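Local atomic coordinates of homoserine O-acetyltransferase (Pseudomonas veronii, PDB entry 5EFZ), a protein that hydrolyses short-chain acetate esters, notably ethyl acetate to ethanol and acetate, as a homodimeric alpha/beta hydrolase in the breakdown of methyl ketones such as 2-butanone. Residues P230-T235 with Q247-G252; E217-L222 with R256-M261; A130-L135 with Y158-R163. All blocks are in the same frame, centred on the assembly; numbering follows the deposited sequence.

Contact 1: P230-T235 with Q247-G252; sequences PEFFRT and QMFVDG
An aromatic cluster of Phe232, Phe233 and Phe249 joins helix 230-234 to helix 246-258 in the helical insertion between strands 170-174 and 296-300, where alpha/beta hydrolases commonly carry their lid. The two backbones stay well apart, with Phe233 CA and Phe249 CA 10.2 Å from each other, so rings alone bridge them. Phe249 has its CG anti to the backbone N (chi1 -176°), which sends the ring across to both partners. Its CZ meets Phe232 CE2 at 3.9 Å, the two side chains arriving from opposite directions with planes 52° apart. Its CD2 lies 3.9 Å from Phe233 CE1, at the edge of the Phe233 ring and near that ring's plane; here the planes differ by 73°. Within helix 230-234, Phe232 CD2 lies over the centre of the Phe233 ring, 3.5 Å above its plane. Trp228 extends the cluster, stacking on Phe232 and meeting Phe249 edge-to-face. On the outer side of the helix, where Arg234 packs on Asp312 of the second subunit, the Arg234 guanidinium grips Glu231 side-on in a salt bridge: Arg234 NE is 2.6 Å from Glu231 OE2, and Arg234 NH2 lies 2.9 Å from Glu231 OE1, with both Glu231 oxygens close to the guanidinium plane.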
# COMPACT_ATOMS: atom_id res chain seq x y z
N PRO A 230 -7.71 -3.77 0.11
CA PRO A 230 -8.69 -3.36 -0.90
C PRO A 230 -10.04 -4.10 -0.73
O PRO A 230 -11.10 -3.52 -0.95
CB PRO A 230 -8.01 -3.73 -2.22
CG PRO A 230 -6.51 -3.56 -1.89
CD PRO A 230 -6.39 -4.08 -0.47
N GLU A 231 -9.99 -5.37 -0.34
CA GLU A 231 -11.22 -6.13 -0.13
C GLU A 231 -12.07 -5.61 1.03
O GLU A 231 -13.30 -5.64 0.97
CB GLU A 231 -10.91 -7.61 0.14
CG GLU A 231 -10.76 -8.46 -1.09
CD GLU A 231 -12.01 -8.45 -1.96
OE1 GLU A 231 -12.91 -9.30 -1.77
OE2 GLU A 231 -12.08 -7.58 -2.83
N PHE A 232 -11.39 -5.18 2.09
CA PHE A 232 -12.07 -4.52 3.23
C PHE A 232 -13.03 -3.45 2.72
O PHE A 232 -14.23 -3.41 3.09
CB PHE A 232 -11.01 -3.91 4.16
CG PHE A 232 -11.56 -3.16 5.39
CD1 PHE A 232 -11.86 -3.85 6.56
CD2 PHE A 232 -11.65 -1.77 5.39
CE1 PHE A 232 -12.31 -3.16 7.74
CE2 PHE A 232 -12.08 -1.08 6.52
CZ PHE A 232 -12.42 -1.78 7.70
N PHE A 233 -12.50 -2.58 1.88
CA PHE A 233 -13.30 -1.47 1.35
C PHE A 233 -14.24 -1.90 0.27
O PHE A 233 -15.37 -1.41 0.22
CB PHE A 233 -12.38 -0.34 0.85
CG PHE A 233 -11.55 0.26 1.96
CD1 PHE A 233 -12.16 1.03 2.95
CD2 PHE A 233 -10.18 0.03 2.05
CE1 PHE A 233 -11.40 1.59 3.99
CE2 PHE A 233 -9.43 0.55 3.10
CZ PHE A 233 -10.05 1.33 4.07
N ARG A 234 -13.80 -2.79 -0.61
CA ARG A 234 -14.65 -3.18 -1.71
C ARG A 234 -15.94 -3.80 -1.19
O ARG A 234 -17.02 -3.59 -1.77
CB ARG A 234 -13.97 -4.18 -2.66
CG ARG A 234 -14.90 -4.59 -3.83
CD ARG A 234 -14.31 -5.67 -4.74
NE ARG A 234 -14.28 -7.00 -4.12
CZ ARG A 234 -15.30 -7.85 -4.10
NH1 ARG A 234 -16.46 -7.52 -4.64
NH2 ARG A 234 -15.16 -9.04 -3.51
N THR A 235 -15.84 -4.56 -0.11
CA THR A 235 -17.00 -5.30 0.38
C THR A 235 -17.76 -4.51 1.45
O THR A 235 -18.74 -4.98 2.01
CB THR A 235 -16.62 -6.68 0.95
OG1 THR A 235 -15.76 -6.51 2.08
CG2 THR A 235 -15.92 -7.54 -0.11
N GLN A 247 -14.77 8.63 3.21
CA GLN A 247 -14.47 9.91 3.86
C GLN A 247 -14.82 9.84 5.35
O GLN A 247 -14.02 10.26 6.19
CB GLN A 247 -15.21 11.07 3.18
CG GLN A 247 -14.78 12.45 3.71
CD GLN A 247 -15.35 13.64 2.90
OE1 GLN A 247 -16.03 13.46 1.89
NE2 GLN A 247 -15.03 14.85 3.34
N MET A 248 -15.98 9.28 5.70
CA MET A 248 -16.39 9.22 7.11
C MET A 248 -15.48 8.29 7.92
O MET A 248 -15.21 8.55 9.09
CB MET A 248 -17.85 8.77 7.25
CG MET A 248 -18.88 9.85 6.93
SD MET A 248 -18.42 11.42 7.73
CE MET A 248 -18.08 12.45 6.31
N PHE A 249 -15.03 7.21 7.29
CA PHE A 249 -14.11 6.27 7.93
C PHE A 249 -12.73 6.89 8.17
O PHE A 249 -12.14 6.77 9.26
CB PHE A 249 -13.99 5.02 7.08
CG PHE A 249 -13.14 3.95 7.70
CD1 PHE A 249 -13.60 3.22 8.79
CD2 PHE A 249 -11.88 3.68 7.20
CE1 PHE A 249 -12.79 2.22 9.38
CE2 PHE A 249 -11.09 2.68 7.76
CZ PHE A 249 -11.54 1.97 8.86
N VAL A 250 -12.19 7.54 7.15
CA VAL A 250 -10.91 8.21 7.30
C VAL A 250 -10.99 9.28 8.39
O VAL A 250 -10.13 9.33 9.27
CB VAL A 250 -10.45 8.84 5.96
CG1 VAL A 250 -9.26 9.72 6.15
CG2 VAL A 250 -10.15 7.72 4.96
N ASP A 251 -12.03 10.12 8.35
CA ASP A 251 -12.14 11.20 9.33
C ASP A 251 -12.52 10.71 10.73
O ASP A 251 -11.93 11.14 11.72
CB ASP A 251 -13.15 12.25 8.87
CG ASP A 251 -12.71 12.99 7.63
OD1 ASP A 251 -11.54 12.83 7.20
OD2 ASP A 251 -13.55 13.74 7.08
N GLY A 252 -13.52 9.82 10.81
CA GLY A 252 -14.12 9.46 12.08
C GLY A 252 -13.45 8.33 12.83
O GLY A 252 -13.60 8.22 14.03

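Contact 2: E217-L222 with R256-M261; sequences ERHAKL and RYFAPM
His219 drives the edge of its imidazole into one face of Phe258, a T-shaped pair with ring planes at 88° and centroids 5.0 Å apart. His219 CG stands anti to the backbone N (chi1 -170°), carrying the ring toward Phe258. The leading atom is His219 CD2, 3.7 Å from Phe258 CE1 and displaced toward the rim of the phenyl ring rather than over its middle. One residue on, Ala220 CB touches Phe258 CD2 at 3.8 Å, and the small methyl lets the backbones close in: Ala220 CA and Phe258 CA are 6.4 Å apart. The opposite face of the phenyl ring is occupied from its own segment, with Tyr257 CD1 over its centre, 3.6 Å above the plane. This pairing binds helix 213-227 to the C-terminal part of helix 246-258, two members of the lid-like insertion of the alpha/beta hydrolase fold, with the Phe258 side chain about 9 Å from that of His334, the probable catalytic histidine. Further out, the imidazole is fixed in rotation by a hydrogen bond from ND1 to the carbonyl O of Leu191, with a weak one between NE2 and Tyr68 OH. Trp223 stacks on Phe258 and meets His219 edge-to-face. A type I turn from Phe258 to Met261 then redirects the chain, closed by Met261 N bonding Phe258 O at 3.1 Å. From helix 213-227, Lys221 forms salt bridges with Glu189 and Glu193 of the second subunit.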
# COMPACT_ATOMS: atom_id res chain seq x y z
N GLU A 217 -2.69 13.78 10.39
CA GLU A 217 -3.74 13.38 9.43
C GLU A 217 -3.15 12.66 8.20
O GLU A 217 -3.73 11.70 7.71
CB GLU A 217 -4.55 14.61 8.98
CG GLU A 217 -5.52 15.13 10.05
CD GLU A 217 -6.52 16.15 9.51
OE1 GLU A 217 -6.57 16.37 8.26
OE2 GLU A 217 -7.26 16.73 10.34
N ARG A 218 -2.00 13.13 7.68
CA ARG A 218 -1.38 12.48 6.51
C ARG A 218 -0.93 11.08 6.89
O ARG A 218 -1.04 10.11 6.11
CB ARG A 218 -0.19 13.31 5.95
CG ARG A 218 -0.57 14.70 5.41
CD ARG A 218 0.69 15.58 5.07
NE ARG A 218 0.34 16.96 4.69
CZ ARG A 218 0.94 18.05 5.19
NH1 ARG A 218 1.91 17.92 6.09
NH2 ARG A 218 0.57 19.26 4.80
N HIS A 219 -0.41 10.97 8.11
CA HIS A 219 0.00 9.71 8.70
C HIS A 219 -1.20 8.76 8.77
O HIS A 219 -1.12 7.60 8.34
CB HIS A 219 0.56 10.02 10.09
CG HIS A 219 1.27 8.89 10.78
ND1 HIS A 219 2.58 8.58 10.52
CD2 HIS A 219 0.85 8.04 11.75
CE1 HIS A 219 2.96 7.59 11.32
NE2 HIS A 219 1.92 7.23 12.06
N ALA A 220 -2.33 9.28 9.25
CA ALA A 220 -3.57 8.49 9.31
C ALA A 220 -4.03 8.05 7.92
O ALA A 220 -4.51 6.93 7.75
CB ALA A 220 -4.69 9.28 9.99
N LYS A 221 -3.93 8.92 6.92
CA LYS A 221 -4.35 8.53 5.57
C LYS A 221 -3.48 7.41 5.03
O LYS A 221 -3.97 6.48 4.37
CB LYS A 221 -4.30 9.72 4.61
CG LYS A 221 -5.44 10.69 4.75
CD LYS A 221 -5.40 11.61 3.51
CE LYS A 221 -6.43 12.69 3.51
NZ LYS A 221 -6.26 13.54 2.28
N LEU A 222 -2.18 7.48 5.29
CA LEU A 222 -1.27 6.41 4.84
C LEU A 222 -1.60 5.10 5.52
O LEU A 222 -1.52 4.04 4.90
CB LEU A 222 0.18 6.79 5.11
CG LEU A 222 0.69 7.90 4.21
CD1 LEU A 222 1.92 8.61 4.84
CD2 LEU A 222 1.06 7.32 2.83
N ARG A 256 -9.09 10.37 13.71
CA ARG A 256 -9.42 10.55 15.13
C ARG A 256 -8.49 9.71 16.02
O ARG A 256 -8.11 10.15 17.11
CB ARG A 256 -10.89 10.19 15.37
CG ARG A 256 -11.36 10.32 16.80
CD ARG A 256 -12.89 10.11 16.93
NE ARG A 256 -13.62 11.19 16.27
CZ ARG A 256 -14.78 11.06 15.61
NH1 ARG A 256 -15.39 9.88 15.55
NH2 ARG A 256 -15.33 12.12 15.04
N TYR A 257 -8.11 8.53 15.55
CA TYR A 257 -7.22 7.63 16.31
C TYR A 257 -5.86 8.29 16.55
O TYR A 257 -5.35 8.28 17.68
CB TYR A 257 -7.04 6.28 15.56
CG TYR A 257 -6.02 5.36 16.24
CD1 TYR A 257 -4.75 5.24 15.74
CD2 TYR A 257 -6.36 4.65 17.38
CE1 TYR A 257 -3.79 4.44 16.38
CE2 TYR A 257 -5.42 3.84 18.03
CZ TYR A 257 -4.15 3.74 17.50
OH TYR A 257 -3.21 2.94 18.12
N PHE A 258 -5.28 8.86 15.51
CA PHE A 258 -3.94 9.44 15.62
C PHE A 258 -3.93 10.87 16.13
O PHE A 258 -2.89 11.33 16.60
CB PHE A 258 -3.20 9.39 14.27
CG PHE A 258 -2.72 8.01 13.89
CD1 PHE A 258 -1.65 7.43 14.58
CD2 PHE A 258 -3.35 7.27 12.89
CE1 PHE A 258 -1.20 6.14 14.25
CE2 PHE A 258 -2.90 5.98 12.55
CZ PHE A 258 -1.84 5.41 13.25
N ALA A 259 -5.05 11.58 16.03
CA ALA A 259 -5.08 13.02 16.36
C ALA A 259 -4.48 13.41 17.73
O ALA A 259 -3.82 14.44 17.83
CB ALA A 259 -6.54 13.56 16.29
N PRO A 260 -4.76 12.65 18.80
CA PRO A 260 -4.25 13.16 20.09
C PRO A 260 -2.85 12.68 20.45
O PRO A 260 -2.41 12.94 21.59
CB PRO A 260 -5.27 12.60 21.09
CG PRO A 260 -5.59 11.24 20.50
CD PRO A 260 -5.62 11.46 18.99
N MET A 261 -2.18 11.98 19.53
CA MET A 261 -0.93 11.28 19.87
C MET A 261 0.27 12.19 19.70
O MET A 261 0.19 13.22 19.05
CB MET A 261 -0.77 10.02 19.02
CG MET A 261 -1.90 8.99 19.28
SD MET A 261 -1.51 7.43 18.50
CE MET A 261 -2.89 6.41 19.06

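Contact 3: A130-L135 with Y158-R163; sequences AQHTLL and YEWAVR
The indole of Trp160 and the amide of Gln131 lie nearly coplanar and meet edge on. Gln131 CB also sits at the indole edge in its plane, while the His132 ring receives Trp160 CH2 at its own edge, near its plane. Beyond the two segments, Tyr164 stacks on the His132 ring and Phe167 meets it edge-to-face; both aromatics also pack against the indole. The one hydrogen bond across the contact runs from Trp160 NE1 to Gln131 OE1, 2.8 Å long with an N-H...O angle of 157°. The acceptor lies in the indole plane and the donor in the plane of the amide carbonyl, so the bond sets the two flat groups in a common plane. Gln131 reaches it with CG beside the backbone N (chi1 -71°) and the chain extended beyond. Its other amide atom, NE2, bonds Gln156 OE1, which settles which end of the amide faces the tryptophan. The benzene end of the indole lies against the backbone and side chain of His132 and against Leu135: Trp160 CZ2 is 3.5 Å from His132 N, and Trp160 CH2 is 3.6 Å from His132 CB and 3.8 Å from Leu135 CD1. On the same helix as the tryptophan, Arg163 NE and NH2 both hold Glu159 OE2, at 2.7 and 3.0 Å, and His281 NE2 adds a third bond to that oxygen. The segment axes cross at -70° and come no nearer than 12.0 Å, a gap that the indole spans. Helix 124-139 precedes strand 146-150 and helix 152-163 follows it, after the probable nucleophile Ser151; toward the sheet, Leu134 packs on strands 45-51 and 92-96, and Gln131 and Leu135 touch strand 92-96 as well.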
# COMPACT_ATOMS: atom_id res chain seq x y z
N ALA A 130 14.63 -4.92 28.97
CA ALA A 130 13.90 -4.27 30.06
C ALA A 130 12.78 -5.15 30.61
O ALA A 130 12.61 -5.25 31.84
CB ALA A 130 13.32 -2.91 29.58
N GLN A 131 12.01 -5.77 29.73
CA GLN A 131 10.95 -6.71 30.15
C GLN A 131 11.50 -7.89 30.94
O GLN A 131 10.90 -8.36 31.93
CB GLN A 131 10.17 -7.21 28.93
CG GLN A 131 9.28 -6.11 28.30
CD GLN A 131 8.93 -6.40 26.86
OE1 GLN A 131 9.10 -7.51 26.38
NE2 GLN A 131 8.46 -5.36 26.13
N HIS A 132 12.61 -8.43 30.47
CA HIS A 132 13.23 -9.54 31.18
C HIS A 132 13.65 -9.12 32.59
O HIS A 132 13.50 -9.89 33.56
CB HIS A 132 14.41 -10.07 30.38
CG HIS A 132 15.13 -11.20 31.06
ND1 HIS A 132 16.26 -11.02 31.81
CD2 HIS A 132 14.88 -12.54 31.08
CE1 HIS A 132 16.68 -12.18 32.29
NE2 HIS A 132 15.86 -13.12 31.86
N THR A 133 14.17 -7.91 32.73
CA THR A 133 14.58 -7.43 34.06
C THR A 133 13.35 -7.25 34.94
O THR A 133 13.36 -7.60 36.12
CB THR A 133 15.35 -6.08 33.97
OG1 THR A 133 16.62 -6.34 33.35
CG2 THR A 133 15.59 -5.49 35.38
N LEU A 134 12.28 -6.72 34.35
CA LEU A 134 11.02 -6.55 35.05
C LEU A 134 10.52 -7.88 35.59
O LEU A 134 10.17 -8.01 36.76
CB LEU A 134 9.99 -5.94 34.09
CG LEU A 134 8.56 -5.87 34.66
CD1 LEU A 134 8.44 -4.79 35.71
CD2 LEU A 134 7.57 -5.66 33.50
N LEU A 135 10.48 -8.88 34.72
CA LEU A 135 9.90 -10.17 35.12
C LEU A 135 10.72 -10.86 36.19
O LEU A 135 10.17 -11.34 37.19
CB LEU A 135 9.75 -11.08 33.89
CG LEU A 135 8.69 -10.60 32.88
CD1 LEU A 135 8.84 -11.37 31.57
CD2 LEU A 135 7.27 -10.77 33.42
N TYR A 158 9.36 -12.47 18.82
CA TYR A 158 10.49 -13.16 18.21
C TYR A 158 11.79 -12.87 18.94
O TYR A 158 12.60 -13.77 19.21
CB TYR A 158 10.63 -12.75 16.74
CG TYR A 158 9.65 -13.44 15.82
CD1 TYR A 158 9.62 -14.85 15.74
CD2 TYR A 158 8.77 -12.72 15.02
CE1 TYR A 158 8.72 -15.49 14.85
CE2 TYR A 158 7.88 -13.37 14.13
CZ TYR A 158 7.87 -14.74 14.06
OH TYR A 158 6.97 -15.36 13.20
N GLU A 159 12.01 -11.61 19.26
CA GLU A 159 13.22 -11.26 19.97
C GLU A 159 13.31 -11.97 21.33
O GLU A 159 14.39 -12.47 21.72
CB GLU A 159 13.31 -9.74 20.14
CG GLU A 159 14.52 -9.28 21.00
CD GLU A 159 15.90 -9.41 20.33
OE1 GLU A 159 16.01 -9.57 19.08
OE2 GLU A 159 16.91 -9.35 21.07
N TRP A 160 12.19 -12.05 22.04
CA TRP A 160 12.14 -12.83 23.29
C TRP A 160 12.55 -14.28 23.05
O TRP A 160 13.40 -14.82 23.78
CB TRP A 160 10.71 -12.81 23.88
CG TRP A 160 10.58 -11.89 25.06
CD1 TRP A 160 10.06 -10.62 25.07
CD2 TRP A 160 11.06 -12.14 26.40
NE1 TRP A 160 10.16 -10.07 26.33
CE2 TRP A 160 10.74 -11.01 27.17
CE3 TRP A 160 11.64 -13.25 27.03
CZ2 TRP A 160 11.02 -10.93 28.53
CZ3 TRP A 160 11.91 -13.19 28.38
CH2 TRP A 160 11.61 -12.03 29.12
N ALA A 161 11.96 -14.91 22.03
CA ALA A 161 12.18 -16.35 21.79
C ALA A 161 13.61 -16.65 21.37
O ALA A 161 14.09 -17.77 21.59
CB ALA A 161 11.20 -16.87 20.73
N VAL A 162 14.28 -15.68 20.75
CA VAL A 162 15.67 -15.87 20.29
C VAL A 162 16.66 -15.51 21.41
O VAL A 162 17.66 -16.20 21.61
CB VAL A 162 15.99 -15.01 19.02
CG1 VAL A 162 17.50 -15.00 18.71
CG2 VAL A 162 15.22 -15.55 17.82
N ARG A 163 16.38 -14.43 22.13
CA ARG A 163 17.32 -13.89 23.12
C ARG A 163 17.36 -14.71 24.41
O ARG A 163 18.43 -14.90 25.02
CB ARG A 163 16.97 -12.43 23.43
CG ARG A 163 17.94 -11.73 24.37
CD ARG A 163 17.48 -10.33 24.76
NE ARG A 163 17.68 -9.38 23.67
CZ ARG A 163 18.46 -8.32 23.75
NH1 ARG A 163 19.13 -8.04 24.87
NH2 ARG A 163 18.59 -7.54 22.69

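How the contacts relate
Along the chain contact 3 comes first and closes before the other two begin. It joins helices 124-139 and 152-163, which flank strand 146-150 in sequence, and so belongs to the core of the alpha/beta hydrolase fold. Contacts 1 and 2 lie on the opposite side of the chain's centre, their centres about 37 and 30 Å from that of contact 3. They share helix 246-258, have centres about 15 Å apart, and touch through Val250 and Lys221; in sequence, contact 1 falls within the span that contact 2 brackets. Both reach the second subunit, so the helical insertion pairs within itself and also faces the dimer partner.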